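Local structure of malonyl-CoA decarboxylase (Rhodopseudomonas palustris, 4KSA) at residues E44-R49 with I123-H128; A135-R140 with Q273-I278; A235-S240 with A260-F265; R392-G397 with M411-Y416. The protein probably catalyses the decarboxylation of malonyl-CoA to acetyl-CoA and carbon dioxide. All coordinates share one frame; numbering follows the deposited sequence.

Overall arrangement
Following the chain from the N terminus, contact 1 brings helix 118-126 back onto the end of helix 36-48 and so closes a loop of mostly helical residues. Helix 132-146 follows, and contact 2 ties it to the loop after strand 262-270, joining the N-terminal helical part to the C-terminal part. Contact 3 is nested inside the loop closed by contact 2 and pairs strands 230-237 and 262-270 of the mixed sheet. Contact 4, later in the chain, pairs strands 389-394 and 411-416 at one border of that sheet. None of the loops cross. Contacts 1 and 2 touch through Ile-123 and Leu-136, contacts 3 and 4 through Ser-240 and Arg-392.

Contact 1: residues E44-R49 with I123-H128; sequences ETLLSR and IRRLNH
Arg-125 reaches from helix 118-126 to the carbonyl end of helix 36-48, where its NH1 meets several backbone oxygens. The straighter hydrogen bond goes from Arg-125 NH1 to Arg-49 O, 2.9 Å long with 154° at the hydrogen, and that oxygen sits at the edge of the guanidinium, near its plane. A weak bond joins the same NH1 to Leu-46 O, while Leu-47 O stands over one face of the group. The chain is extended from CG to NE, and Arg-125 NE turns back to a salt bridge with Glu-121 on its own helix. Below this polar end the packing is close: Leu-46 CD2 lies 3.5 Å from Leu-126 CD2 and 4.1 Å from Arg-125 CB. With CG anti to the backbone N (chi1 -180°), Leu-46 has its branch beside Arg-125 CB; Leu-58 and Leu-122 add to the apolar cluster. The other side is looser. Ser-48 is exposed, its OG bonds back to Thr-45 O, and the guanidinium of Arg-49 turns off to a salt bridge with Glu-430 of the second subunit. An alanine in place of Arg-125 would probably leave Leu-46 O and Arg-49 O without these donors and take from Glu-121 one of its arginine partners. The whole is a helix-on-helix junction of the all-helical N-terminal region, with an arginine of one helix bonded to carbonyls at and just past the C-terminal end of another.

Contact 2: residues A135-R140 with Q273-I278; sequences ALVKMR and QGLAGI
Val-137 and Gly-274 bring their backbones together, CA to CA 4.7 Å, where helix 132-146 meets a 3-10 segment that runs into a type II beta turn from Leu-275 to Ile-278. The approach includes a CA-H...O contact from Gly-274 CA to Val-137 O (3.4 Å), and Gly-274 has no CB to hold the chains apart. Val-137 CG1, anti to the backbone N (chi1 170°), lies over Gly-274 CA, while Val-137 CG2 meets Leu-275 CD2 at 4.0 Å. Leu-275 also packs on Phe-168, Leu-224 and Leu-229.

Arg-140 carries the polar half of the contact. Its NH2 donates to two carbonyls, Gly-274 O and Ala-276 O, both at the edge of the guanidinium and near its plane. The bond to Ala-276 O is modelled very short, so its exact length is doubtful. Arg-140 NE forms a salt bridge with Asp-157 on helix 154-167; together these partners would hold the group's rotation and link two N-terminal helices to the loop after strand 262-270. Ile-278 comes at Arg-140 tip to tip through its CD1. The Arg-140 NH2 to Gly-274 O bond is 3.1 Å long and nearly straight (171°), with the donor above the carbonyl plane.

Contact 3: residues A235-S240 with A260-F265; sequences ALTKDS and ATTAVF
Thr-237 O takes two backbone hydrogen bonds at once, from Thr-261 N at 2.7 Å and from Thr-262 N at 2.6 Å. The two donors come from opposite faces of the carbonyl plane, so the oxygen is gripped between them. In return Thr-237 N donates to Thr-262 O almost straight (175°), and further along Ala-235 and Val-264 exchange a pair of bonds through N and O.

Around this core the side chains of Thr-237 and Thr-262 cross obliquely, with Thr-237 OG1 3.3 Å from Thr-262 CB. Thr-262 CG2, anti to the backbone N, touches Ser-240 OG at 3.9 Å, while Thr-262 OG1 has a weak bond to Thr-301 OG1 on the next strand. An alanine at Thr-262 would probably open a gap beside Ser-240 and leave Thr-301 OG1 without that weak partner. On the same face Ala-235 CB packs against Val-264 CG1 at 3.6 Å. Leu-236, on the other face, meets Ala-260 CB through its CB at 3.7 Å.

Thr-261 and Thr-262 together opposite Thr-237 make a classic beta bulge, at the start of strand 262-270, which runs antiparallel to 230-237 and parallel to 301-304, consistent with the fourth strand of a GNAT-type acetyltransferase fold.

Contact 4: residues R392-G397 with M411-Y416; sequences RLNFLG and MVNYLY
Leu-393 faces Val-412 across two antiparallel strands, their CA atoms 4.5 Å apart in a non-hydrogen-bonded pair, with the strand directions at 156°. The hydrogen-bonded pairs lie to either side: Arg-392 with Asn-413, and Asn-394 with Met-411. In the second of these Met-411 N donates to Asn-394 O and Asn-394 N to Met-411 O, and Asn-394 opens a type II beta turn that ends at Gly-397.

Asn-394 and Asn-413 cross at about a right angle, their amide planes 77° apart. Asn-394 CG, anti to its carbonyl carbon (chi1 -59°), lies 3.4 Å from Asn-413 OD1. Asn-394 ND2 donates to Asn-413 OD1 at 2.7 Å, the donor standing above the plane of the accepting carbonyl. The other end of the Asn-394 amide, OD1, receives Arg-392 NH2 at 3.2 Å, in the plane of both groups and on a lone pair. Asn-413 OD1 itself stands over one face of the Arg-392 guanidinium, near NH2 at an angle too poor to bond.

Strand 411-416 lies between strands 301-304 and 389-394, antiparallel to both, which matches the inserted last strand of the GNAT fold. Asn-413 ND2 bonds to Thr-304 O and to Pro-241 O. On the opposite face Leu-393 and Val-412 point the same way, Leu-393 CD2 3.5 Å from Val-412 CG1, and Phe-365 of helix 347-367 covers both. At the turn, Met-411, a selenomethionine, has its SE 4.0 Å from Gly-397 C.

Contact 1: residues E44-R49 with I123-H128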
loop_
_atom_site.group_PDB
_atom_site.type_symbol
_atom_site.label_atom_id
_atom_site.label_comp_id
_atom_site.label_asym_id
_atom_site.label_seq_id
_atom_site.Cartn_x
_atom_site.Cartn_y
_atom_site.Cartn_z
ATOM N N GLU A 44 -14.657 -28.244 27.580
ATOM C CA GLU A 44 -15.142 -29.559 27.181
ATOM C C GLU A 44 -16.132 -29.490 26.014
ATOM O O GLU A 44 -16.107 -30.346 25.125
ATOM C CB GLU A 44 -15.790 -30.255 28.380
ATOM C CG GLU A 44 -14.803 -30.771 29.396
ATOM C CD GLU A 44 -13.895 -31.828 28.813
ATOM O OE1 GLU A 44 -12.925 -32.225 29.497
ATOM O OE2 GLU A 44 -14.154 -32.262 27.665
ATOM N N THR A 45 -17.005 -28.485 26.032
ATOM C CA THR A 45 -17.965 -28.304 24.959
ATOM C C THR A 45 -17.142 -27.969 23.709
ATOM O O THR A 45 -17.223 -28.663 22.697
ATOM C CB THR A 45 -18.947 -27.129 25.240
ATOM O OG1 THR A 45 -19.621 -27.338 26.486
ATOM C CG2 THR A 45 -19.983 -27.010 24.119
ATOM N N LEU A 46 -16.343 -26.909 23.798
ATOM C CA LEU A 46 -15.493 -26.470 22.696
ATOM C C LEU A 46 -14.702 -27.620 22.086
ATOM O O LEU A 46 -14.687 -27.806 20.872
ATOM C CB LEU A 46 -14.520 -25.397 23.181
ATOM C CG LEU A 46 -13.570 -24.832 22.127
ATOM C CD1 LEU A 46 -14.373 -24.138 21.020
ATOM C CD2 LEU A 46 -12.606 -23.856 22.784
ATOM N N LEU A 47 -14.041 -28.399 22.930
ATOM C CA LEU A 47 -13.257 -29.525 22.445
ATOM C C LEU A 47 -14.054 -30.540 21.623
ATOM O O LEU A 47 -13.528 -31.124 20.682
ATOM C CB LEU A 47 -12.599 -30.245 23.616
ATOM C CG LEU A 47 -11.244 -29.736 24.084
ATOM C CD1 LEU A 47 -10.791 -30.522 25.309
ATOM C CD2 LEU A 47 -10.242 -29.882 22.949
ATOM N N SER A 48 -15.320 -30.745 21.977
ATOM C CA SER A 48 -16.163 -31.725 21.289
ATOM C C SER A 48 -16.934 -31.137 20.117
ATOM O O SER A 48 -17.462 -31.873 19.279
ATOM C CB SER A 48 -17.173 -32.336 22.266
ATOM O OG SER A 48 -18.274 -31.455 22.466
ATOM N N ARG A 49 -17.009 -29.813 20.069
ATOM C CA ARG A 49 -17.726 -29.140 19.004
ATOM C C ARG A 49 -17.246 -29.546 17.610
ATOM O O ARG A 49 -16.089 -29.939 17.426
ATOM C CB ARG A 49 -17.585 -27.641 19.165
ATOM C CG ARG A 49 -18.761 -26.916 18.647
ATOM C CD ARG A 49 -19.942 -27.249 19.507
ATOM N NE ARG A 49 -21.194 -26.890 18.858
ATOM C CZ ARG A 49 -22.363 -26.850 19.481
ATOM N NH1 ARG A 49 -22.431 -27.147 20.774
ATOM N NH2 ARG A 49 -23.457 -26.513 18.809
ATOM N N ILE A 123 -6.137 -25.168 22.820
ATOM C CA ILE A 123 -5.475 -23.906 22.534
ATOM C C ILE A 123 -5.674 -23.568 21.048
ATOM O O ILE A 123 -6.010 -22.423 20.700
ATOM C CB ILE A 123 -3.962 -23.974 22.911
ATOM C CG1 ILE A 123 -3.823 -24.186 24.425
ATOM C CG2 ILE A 123 -3.253 -22.677 22.555
ATOM C CD1 ILE A 123 -2.380 -24.336 24.908
ATOM N N ARG A 124 -5.490 -24.567 20.179
ATOM C CA ARG A 124 -5.658 -24.357 18.734
ATOM C C ARG A 124 -7.019 -23.802 18.416
ATOM O O ARG A 124 -7.152 -22.945 17.540
ATOM C CB ARG A 124 -5.459 -25.642 17.935
ATOM C CG ARG A 124 -4.007 -25.970 17.695
ATOM C CD ARG A 124 -3.868 -27.049 16.649
ATOM N NE ARG A 124 -4.266 -28.344 17.170
ATOM C CZ ARG A 124 -3.416 -29.225 17.683
ATOM N NH1 ARG A 124 -2.123 -28.948 17.723
ATOM N NH2 ARG A 124 -3.867 -30.363 18.180
ATOM N N ARG A 125 -8.034 -24.277 19.126
ATOM C CA ARG A 125 -9.377 -23.794 18.884
ATOM C C ARG A 125 -9.595 -22.406 19.454
ATOM O O ARG A 125 -10.260 -21.583 18.834
ATOM C CB ARG A 125 -10.390 -24.776 19.454
ATOM C CG ARG A 125 -10.295 -26.122 18.780
ATOM C CD ARG A 125 -11.497 -27.001 19.061
ATOM N NE ARG A 125 -11.326 -28.285 18.391
ATOM C CZ ARG A 125 -12.315 -29.119 18.082
ATOM N NH1 ARG A 125 -13.578 -28.824 18.392
ATOM N NH2 ARG A 125 -12.040 -30.231 17.407
ATOM N N LEU A 126 -9.032 -22.133 20.625
ATOM C CA LEU A 126 -9.187 -20.824 21.253
ATOM C C LEU A 126 -8.522 -19.754 20.422
ATOM O O LEU A 126 -8.814 -18.576 20.563
ATOM C CB LEU A 126 -8.560 -20.823 22.639
ATOM C CG LEU A 126 -9.266 -21.663 23.694
ATOM C CD1 LEU A 126 -8.477 -21.606 24.984
ATOM C CD2 LEU A 126 -10.685 -21.128 23.899
ATOM N N ASN A 127 -7.619 -20.184 19.551
ATOM C CA ASN A 127 -6.883 -19.271 18.698
ATOM C C ASN A 127 -7.714 -18.771 17.539
ATOM O O ASN A 127 -7.291 -17.884 16.808
ATOM C CB ASN A 127 -5.618 -19.949 18.179
ATOM C CG ASN A 127 -4.667 -18.972 17.541
ATOM O OD1 ASN A 127 -4.377 -17.921 18.100
ATOM N ND2 ASN A 127 -4.169 -19.315 16.371
ATOM N N HIS A 128 -8.905 -19.328 17.374
ATOM C CA HIS A 128 -9.772 -18.900 16.284
ATOM C C HIS A 128 -10.714 -17.788 16.728
ATOM O O HIS A 128 -11.381 -17.155 15.921
ATOM C CB HIS A 128 -10.551 -20.090 15.724
ATOM C CG HIS A 128 -9.709 -21.015 14.906
ATOM N ND1 HIS A 128 -9.661 -22.375 15.126
ATOM C CD2 HIS A 128 -8.868 -20.773 13.872
ATOM C CE1 HIS A 128 -8.828 -22.932 14.264
ATOM N NE2 HIS A 128 -8.333 -21.981 13.491
#

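Contact 2: residues A135-R140 with Q273-I278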
loop_
_atom_site.group_PDB
_atom_site.type_symbol
_atom_site.label_atom_id
_atom_site.label_comp_id
_atom_site.label_asym_id
_atom_site.label_seq_id
_atom_site.Cartn_x
_atom_site.Cartn_y
_atom_site.Cartn_z
ATOM N N ALA A 135 -4.865 -13.051 23.477
ATOM C CA ALA A 135 -5.375 -13.584 24.726
ATOM C C ALA A 135 -4.531 -14.798 25.151
ATOM O O ALA A 135 -4.217 -14.959 26.331
ATOM C CB ALA A 135 -6.832 -13.963 24.554
ATOM N N LEU A 136 -4.158 -15.648 24.194
ATOM C CA LEU A 136 -3.351 -16.812 24.519
ATOM C C LEU A 136 -1.979 -16.417 25.025
ATOM O O LEU A 136 -1.399 -17.111 25.852
ATOM C CB LEU A 136 -3.188 -17.735 23.312
ATOM C CG LEU A 136 -4.213 -18.854 23.107
ATOM C CD1 LEU A 136 -4.380 -19.665 24.389
ATOM C CD2 LEU A 136 -5.520 -18.260 22.718
ATOM N N VAL A 137 -1.444 -15.312 24.532
ATOM C CA VAL A 137 -0.134 -14.880 24.987
ATOM C C VAL A 137 -0.255 -14.424 26.429
ATOM O O VAL A 137 0.604 -14.729 27.267
ATOM C CB VAL A 137 0.424 -13.719 24.131
ATOM C CG1 VAL A 137 1.683 -13.138 24.781
ATOM C CG2 VAL A 137 0.732 -14.225 22.721
ATOM N N LYS A 138 -1.332 -13.695 26.713
ATOM C CA LYS A 138 -1.580 -13.189 28.054
ATOM C C LYS A 138 -1.786 -14.360 28.989
ATOM O O LYS A 138 -1.319 -14.339 30.117
ATOM C CB LYS A 138 -2.799 -12.265 28.074
ATOM C CG LYS A 138 -2.458 -10.789 28.367
ATOM C CD LYS A 138 -1.551 -10.178 27.277
ATOM C CE LYS A 138 -2.294 -10.029 25.917
ATOM N NZ LYS A 138 -1.426 -9.848 24.699
HETATM N N MSE A 139 -2.462 -15.393 28.502
HETATM C CA MSE A 139 -2.718 -16.595 29.292
HETATM C C MSE A 139 -1.416 -17.360 29.541
HETATM O O MSE A 139 -1.192 -17.901 30.616
HETATM C CB MSE A 139 -3.727 -17.487 28.561
HETATM C CG MSE A 139 -4.148 -18.756 29.333
HETATM SE SE MSE A 139 -5.659 -19.685 28.511
HETATM C CE MSE A 139 -4.806 -21.315 27.985
ATOM N N ARG A 140 -0.548 -17.396 28.545
ATOM C CA ARG A 140 0.706 -18.086 28.708
ATOM C C ARG A 140 1.551 -17.318 29.723
ATOM O O ARG A 140 2.317 -17.895 30.484
ATOM C CB ARG A 140 1.425 -18.185 27.362
ATOM C CG ARG A 140 2.504 -19.250 27.345
ATOM C CD ARG A 140 3.769 -18.774 26.651
ATOM N NE ARG A 140 4.869 -19.653 27.013
ATOM C CZ ARG A 140 6.146 -19.410 26.771
ATOM N NH1 ARG A 140 7.060 -20.289 27.159
ATOM N NH2 ARG A 140 6.513 -18.301 26.151
ATOM N N GLN A 273 5.688 -10.612 27.701
ATOM C CA GLN A 273 6.025 -11.604 28.717
ATOM C C GLN A 273 5.672 -13.027 28.263
ATOM O O GLN A 273 6.482 -13.947 28.418
ATOM C CB GLN A 273 5.284 -11.277 30.010
ATOM C CG GLN A 273 6.049 -10.331 30.901
ATOM C CD GLN A 273 7.395 -10.917 31.321
ATOM O OE1 GLN A 273 8.300 -10.191 31.752
ATOM N NE2 GLN A 273 7.529 -12.245 31.203
ATOM N N GLY A 274 4.469 -13.187 27.696
ATOM C CA GLY A 274 4.007 -14.476 27.218
ATOM C C GLY A 274 4.745 -15.024 26.008
ATOM O O GLY A 274 4.446 -16.131 25.542
ATOM N N LEU A 275 5.699 -14.261 25.479
ATOM C CA LEU A 275 6.452 -14.728 24.326
ATOM C C LEU A 275 7.841 -15.159 24.738
ATOM O O LEU A 275 8.610 -15.658 23.924
ATOM C CB LEU A 275 6.532 -13.655 23.244
ATOM C CG LEU A 275 5.184 -13.396 22.556
ATOM C CD1 LEU A 275 5.346 -12.314 21.489
ATOM C CD2 LEU A 275 4.643 -14.711 21.965
ATOM N N ALA A 276 8.153 -14.985 26.017
ATOM C CA ALA A 276 9.451 -15.390 26.539
ATOM C C ALA A 276 9.795 -16.804 26.092
ATOM O O ALA A 276 8.972 -17.719 26.177
ATOM C CB ALA A 276 9.446 -15.323 28.047
ATOM N N GLY A 277 11.012 -16.976 25.595
ATOM C CA GLY A 277 11.434 -18.293 25.166
ATOM C C GLY A 277 11.030 -18.692 23.766
ATOM O O GLY A 277 11.242 -19.841 23.371
ATOM N N ILE A 278 10.430 -17.773 23.016
ATOM C CA ILE A 278 10.041 -18.083 21.647
ATOM C C ILE A 278 11.074 -17.401 20.773
ATOM O O ILE A 278 11.326 -16.207 20.936
ATOM C CB ILE A 278 8.628 -17.557 21.308
ATOM C CG1 ILE A 278 7.573 -18.549 21.783
ATOM C CG2 ILE A 278 8.472 -17.410 19.815
ATOM C CD1 ILE A 278 7.642 -18.888 23.245
#

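Contact 3: residues A235-S240 with A260-F265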
loop_
_atom_site.group_PDB
_atom_site.type_symbol
_atom_site.label_atom_id
_atom_site.label_comp_id
_atom_site.label_asym_id
_atom_site.label_seq_id
_atom_site.Cartn_x
_atom_site.Cartn_y
_atom_site.Cartn_z
ATOM N N ALA A 235 21.577 4.743 19.125
ATOM C CA ALA A 235 22.116 6.102 19.231
ATOM C C ALA A 235 23.138 6.325 18.114
ATOM O O ALA A 235 24.026 5.499 17.911
ATOM C CB ALA A 235 22.775 6.302 20.591
ATOM N N LEU A 236 22.983 7.422 17.373
ATOM C CA LEU A 236 23.915 7.760 16.297
ATOM C C LEU A 236 25.086 8.542 16.885
ATOM O O LEU A 236 24.893 9.588 17.519
ATOM C CB LEU A 236 23.220 8.600 15.227
ATOM C CG LEU A 236 22.277 7.888 14.254
ATOM C CD1 LEU A 236 22.447 6.375 14.376
ATOM C CD2 LEU A 236 20.839 8.329 14.536
ATOM N N THR A 237 26.301 8.038 16.678
ATOM C CA THR A 237 27.481 8.691 17.243
ATOM C C THR A 237 28.750 8.632 16.387
ATOM O O THR A 237 28.758 8.103 15.267
ATOM C CB THR A 237 27.842 8.077 18.604
ATOM O OG1 THR A 237 28.365 6.757 18.397
ATOM C CG2 THR A 237 26.609 8.004 19.509
ATOM N N LYS A 238 29.833 9.173 16.945
ATOM C CA LYS A 238 31.134 9.205 16.273
ATOM C C LYS A 238 32.205 8.392 17.020
ATOM O O LYS A 238 33.402 8.565 16.785
ATOM C CB LYS A 238 31.589 10.662 16.105
ATOM C CG LYS A 238 30.909 11.396 14.951
ATOM C CD LYS A 238 31.188 12.902 14.963
ATOM C CE LYS A 238 30.354 13.616 16.020
ATOM N NZ LYS A 238 30.390 15.099 15.868
ATOM N N ASP A 239 31.769 7.491 17.900
ATOM C CA ASP A 239 32.680 6.661 18.688
ATOM C C ASP A 239 31.883 5.616 19.468
ATOM O O ASP A 239 30.782 5.897 19.931
ATOM C CB ASP A 239 33.415 7.536 19.695
ATOM C CG ASP A 239 32.470 8.116 20.736
ATOM O OD1 ASP A 239 31.486 8.780 20.337
ATOM O OD2 ASP A 239 32.701 7.901 21.947
ATOM N N SER A 240 32.458 4.430 19.632
ATOM C CA SER A 240 31.829 3.340 20.373
ATOM C C SER A 240 32.012 3.539 21.891
ATOM O O SER A 240 33.000 3.091 22.454
ATOM C CB SER A 240 32.476 2.021 19.957
ATOM O OG SER A 240 32.643 1.971 18.550
ATOM N N ALA A 260 27.134 11.360 11.991
ATOM C CA ALA A 260 27.493 10.166 12.740
ATOM C C ALA A 260 28.199 9.120 11.888
ATOM O O ALA A 260 28.009 9.063 10.675
ATOM C CB ALA A 260 26.239 9.567 13.392
ATOM N N THR A 261 29.016 8.301 12.544
ATOM C CA THR A 261 29.758 7.230 11.886
ATOM C C THR A 261 29.478 5.908 12.566
ATOM O O THR A 261 29.659 4.836 11.976
ATOM C CB THR A 261 31.252 7.434 12.001
ATOM O OG1 THR A 261 31.576 7.683 13.377
ATOM C CG2 THR A 261 31.704 8.586 11.119
ATOM N N THR A 262 29.061 5.997 13.826
ATOM C CA THR A 262 28.768 4.816 14.630
ATOM C C THR A 262 27.295 4.682 15.002
ATOM O O THR A 262 26.605 5.666 15.309
ATOM C CB THR A 262 29.558 4.825 15.957
ATOM O OG1 THR A 262 30.853 5.386 15.737
ATOM C CG2 THR A 262 29.730 3.415 16.485
ATOM N N ALA A 263 26.833 3.441 14.975
ATOM C CA ALA A 263 25.473 3.121 15.354
ATOM C C ALA A 263 25.608 2.316 16.643
ATOM O O ALA A 263 26.232 1.248 16.648
ATOM C CB ALA A 263 24.809 2.284 14.267
ATOM N N VAL A 264 25.058 2.821 17.741
ATOM C CA VAL A 264 25.168 2.074 18.973
ATOM C C VAL A 264 23.855 1.603 19.652
ATOM O O VAL A 264 23.046 2.385 20.171
ATOM C CB VAL A 264 26.061 2.826 19.973
ATOM C CG1 VAL A 264 25.638 4.261 20.076
ATOM C CG2 VAL A 264 25.996 2.147 21.331
ATOM N N PHE A 265 23.661 0.291 19.618
ATOM C CA PHE A 265 22.508 -0.346 20.219
ATOM C C PHE A 265 22.699 -0.205 21.706
ATOM O O PHE A 265 23.731 -0.602 22.232
ATOM C CB PHE A 265 22.499 -1.815 19.824
ATOM C CG PHE A 265 22.410 -2.019 18.356
ATOM C CD1 PHE A 265 21.202 -1.840 17.699
ATOM C CD2 PHE A 265 23.547 -2.277 17.610
ATOM C CE1 PHE A 265 21.128 -1.904 16.324
ATOM C CE2 PHE A 265 23.483 -2.342 16.223
ATOM C CZ PHE A 265 22.271 -2.154 15.580
#

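Contact 4: residues R392-G397 with M411-Y416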
loop_
_atom_site.group_PDB
_atom_site.type_symbol
_atom_site.label_atom_id
_atom_site.label_comp_id
_atom_site.label_asym_id
_atom_site.label_seq_id
_atom_site.Cartn_x
_atom_site.Cartn_y
_atom_site.Cartn_z
ATOM N N ARG A 392 34.737 -5.484 23.796
ATOM C CA ARG A 392 35.393 -4.762 24.874
ATOM C C ARG A 392 34.620 -4.794 26.176
ATOM O O ARG A 392 33.403 -4.767 26.171
ATOM C CB ARG A 392 35.647 -3.308 24.466
ATOM C CG ARG A 392 35.408 -2.298 25.588
ATOM C CD ARG A 392 36.312 -1.095 25.469
ATOM N NE ARG A 392 36.322 -0.548 24.121
ATOM C CZ ARG A 392 35.522 0.422 23.684
ATOM N NH1 ARG A 392 35.620 0.839 22.423
ATOM N NH2 ARG A 392 34.638 0.981 24.507
ATOM N N LEU A 393 35.342 -4.836 27.291
ATOM C CA LEU A 393 34.729 -4.860 28.614
ATOM C C LEU A 393 34.840 -3.458 29.196
ATOM O O LEU A 393 35.929 -2.919 29.301
ATOM C CB LEU A 393 35.451 -5.874 29.501
ATOM C CG LEU A 393 35.644 -7.262 28.881
ATOM C CD1 LEU A 393 36.266 -8.202 29.896
ATOM C CD2 LEU A 393 34.306 -7.809 28.431
ATOM N N ASN A 394 33.717 -2.863 29.574
ATOM C CA ASN A 394 33.742 -1.506 30.091
ATOM C C ASN A 394 33.594 -1.401 31.592
ATOM O O ASN A 394 32.485 -1.237 32.097
ATOM C CB ASN A 394 32.646 -0.674 29.429
ATOM C CG ASN A 394 32.795 -0.611 27.931
ATOM O OD1 ASN A 394 33.801 -0.127 27.418
ATOM N ND2 ASN A 394 31.795 -1.110 27.215
ATOM N N PHE A 395 34.714 -1.471 32.305
ATOM C CA PHE A 395 34.688 -1.361 33.758
ATOM C C PHE A 395 33.987 -0.053 34.134
ATOM O O PHE A 395 34.248 0.993 33.538
ATOM C CB PHE A 395 36.115 -1.362 34.324
ATOM C CG PHE A 395 36.166 -1.430 35.827
ATOM C CD1 PHE A 395 35.921 -2.632 36.491
ATOM C CD2 PHE A 395 36.396 -0.286 36.582
ATOM C CE1 PHE A 395 35.901 -2.690 37.886
ATOM C CE2 PHE A 395 36.374 -0.337 37.979
ATOM C CZ PHE A 395 36.126 -1.539 38.628
ATOM N N LEU A 396 33.089 -0.125 35.113
ATOM C CA LEU A 396 32.353 1.048 35.578
ATOM C C LEU A 396 31.647 1.843 34.483
ATOM O O LEU A 396 31.674 3.070 34.477
ATOM C CB LEU A 396 33.288 1.965 36.367
ATOM C CG LEU A 396 33.584 1.489 37.790
ATOM C CD1 LEU A 396 34.561 2.422 38.501
ATOM C CD2 LEU A 396 32.268 1.430 38.539
ATOM N N GLY A 397 31.009 1.139 33.556
ATOM C CA GLY A 397 30.287 1.816 32.498
ATOM C C GLY A 397 28.955 2.341 33.014
ATOM O O GLY A 397 28.465 3.378 32.561
HETATM N N MSE A 411 29.866 -3.077 32.020
HETATM C CA MSE A 411 29.124 -3.102 30.763
HETATM C C MSE A 411 30.083 -3.589 29.692
HETATM O O MSE A 411 31.265 -3.786 29.959
HETATM C CB MSE A 411 28.619 -1.716 30.378
HETATM C CG MSE A 411 27.508 -1.192 31.253
HETATM SE SE MSE A 411 26.631 0.323 30.422
HETATM C CE MSE A 411 25.140 -0.618 29.601
ATOM N N VAL A 412 29.571 -3.801 28.487
ATOM C CA VAL A 412 30.408 -4.249 27.391
ATOM C C VAL A 412 29.877 -3.766 26.057
ATOM O O VAL A 412 28.789 -3.204 25.967
ATOM C CB VAL A 412 30.496 -5.770 27.315
ATOM C CG1 VAL A 412 31.101 -6.327 28.585
ATOM C CG2 VAL A 412 29.128 -6.339 27.058
ATOM N N ASN A 413 30.677 -3.969 25.021
ATOM C CA ASN A 413 30.293 -3.601 23.679
ATOM C C ASN A 413 30.435 -4.886 22.903
ATOM O O ASN A 413 31.421 -5.606 23.067
ATOM C CB ASN A 413 31.242 -2.572 23.053
ATOM C CG ASN A 413 31.481 -1.358 23.927
ATOM O OD1 ASN A 413 32.513 -1.253 24.583
ATOM N ND2 ASN A 413 30.543 -0.430 23.930
ATOM N N TYR A 414 29.435 -5.208 22.095
ATOM C CA TYR A 414 29.530 -6.387 21.251
ATOM C C TYR A 414 29.733 -5.697 19.908
ATOM O O TYR A 414 29.223 -4.599 19.691
ATOM C CB TYR A 414 28.245 -7.218 21.302
ATOM C CG TYR A 414 28.064 -7.989 22.601
ATOM C CD1 TYR A 414 28.577 -9.278 22.751
ATOM C CD2 TYR A 414 27.364 -7.427 23.679
ATOM C CE1 TYR A 414 28.397 -10.005 23.943
ATOM C CE2 TYR A 414 27.183 -8.138 24.881
ATOM C CZ TYR A 414 27.700 -9.425 25.000
ATOM O OH TYR A 414 27.515 -10.123 26.173
ATOM N N LEU A 415 30.514 -6.304 19.027
ATOM C CA LEU A 415 30.808 -5.685 17.746
ATOM C C LEU A 415 30.116 -6.427 16.617
ATOM O O LEU A 415 30.335 -7.628 16.411
ATOM C CB LEU A 415 32.335 -5.653 17.545
ATOM C CG LEU A 415 33.014 -4.854 16.424
ATOM C CD1 LEU A 415 32.823 -5.567 15.094
ATOM C CD2 LEU A 415 32.468 -3.436 16.397
ATOM N N TYR A 416 29.255 -5.706 15.905
ATOM C CA TYR A 416 28.534 -6.295 14.786
ATOM C C TYR A 416 29.209 -5.859 13.506
ATOM O O TYR A 416 29.284 -4.667 13.197
ATOM C CB TYR A 416 27.060 -5.859 14.766
ATOM C CG TYR A 416 26.170 -6.597 15.745
ATOM C CD1 TYR A 416 25.901 -6.071 17.008
ATOM C CD2 TYR A 416 25.611 -7.840 15.419
ATOM C CE1 TYR A 416 25.098 -6.762 17.929
ATOM C CE2 TYR A 416 24.806 -8.542 16.337
ATOM C CZ TYR A 416 24.562 -7.991 17.589
ATOM O OH TYR A 416 23.818 -8.668 18.515
#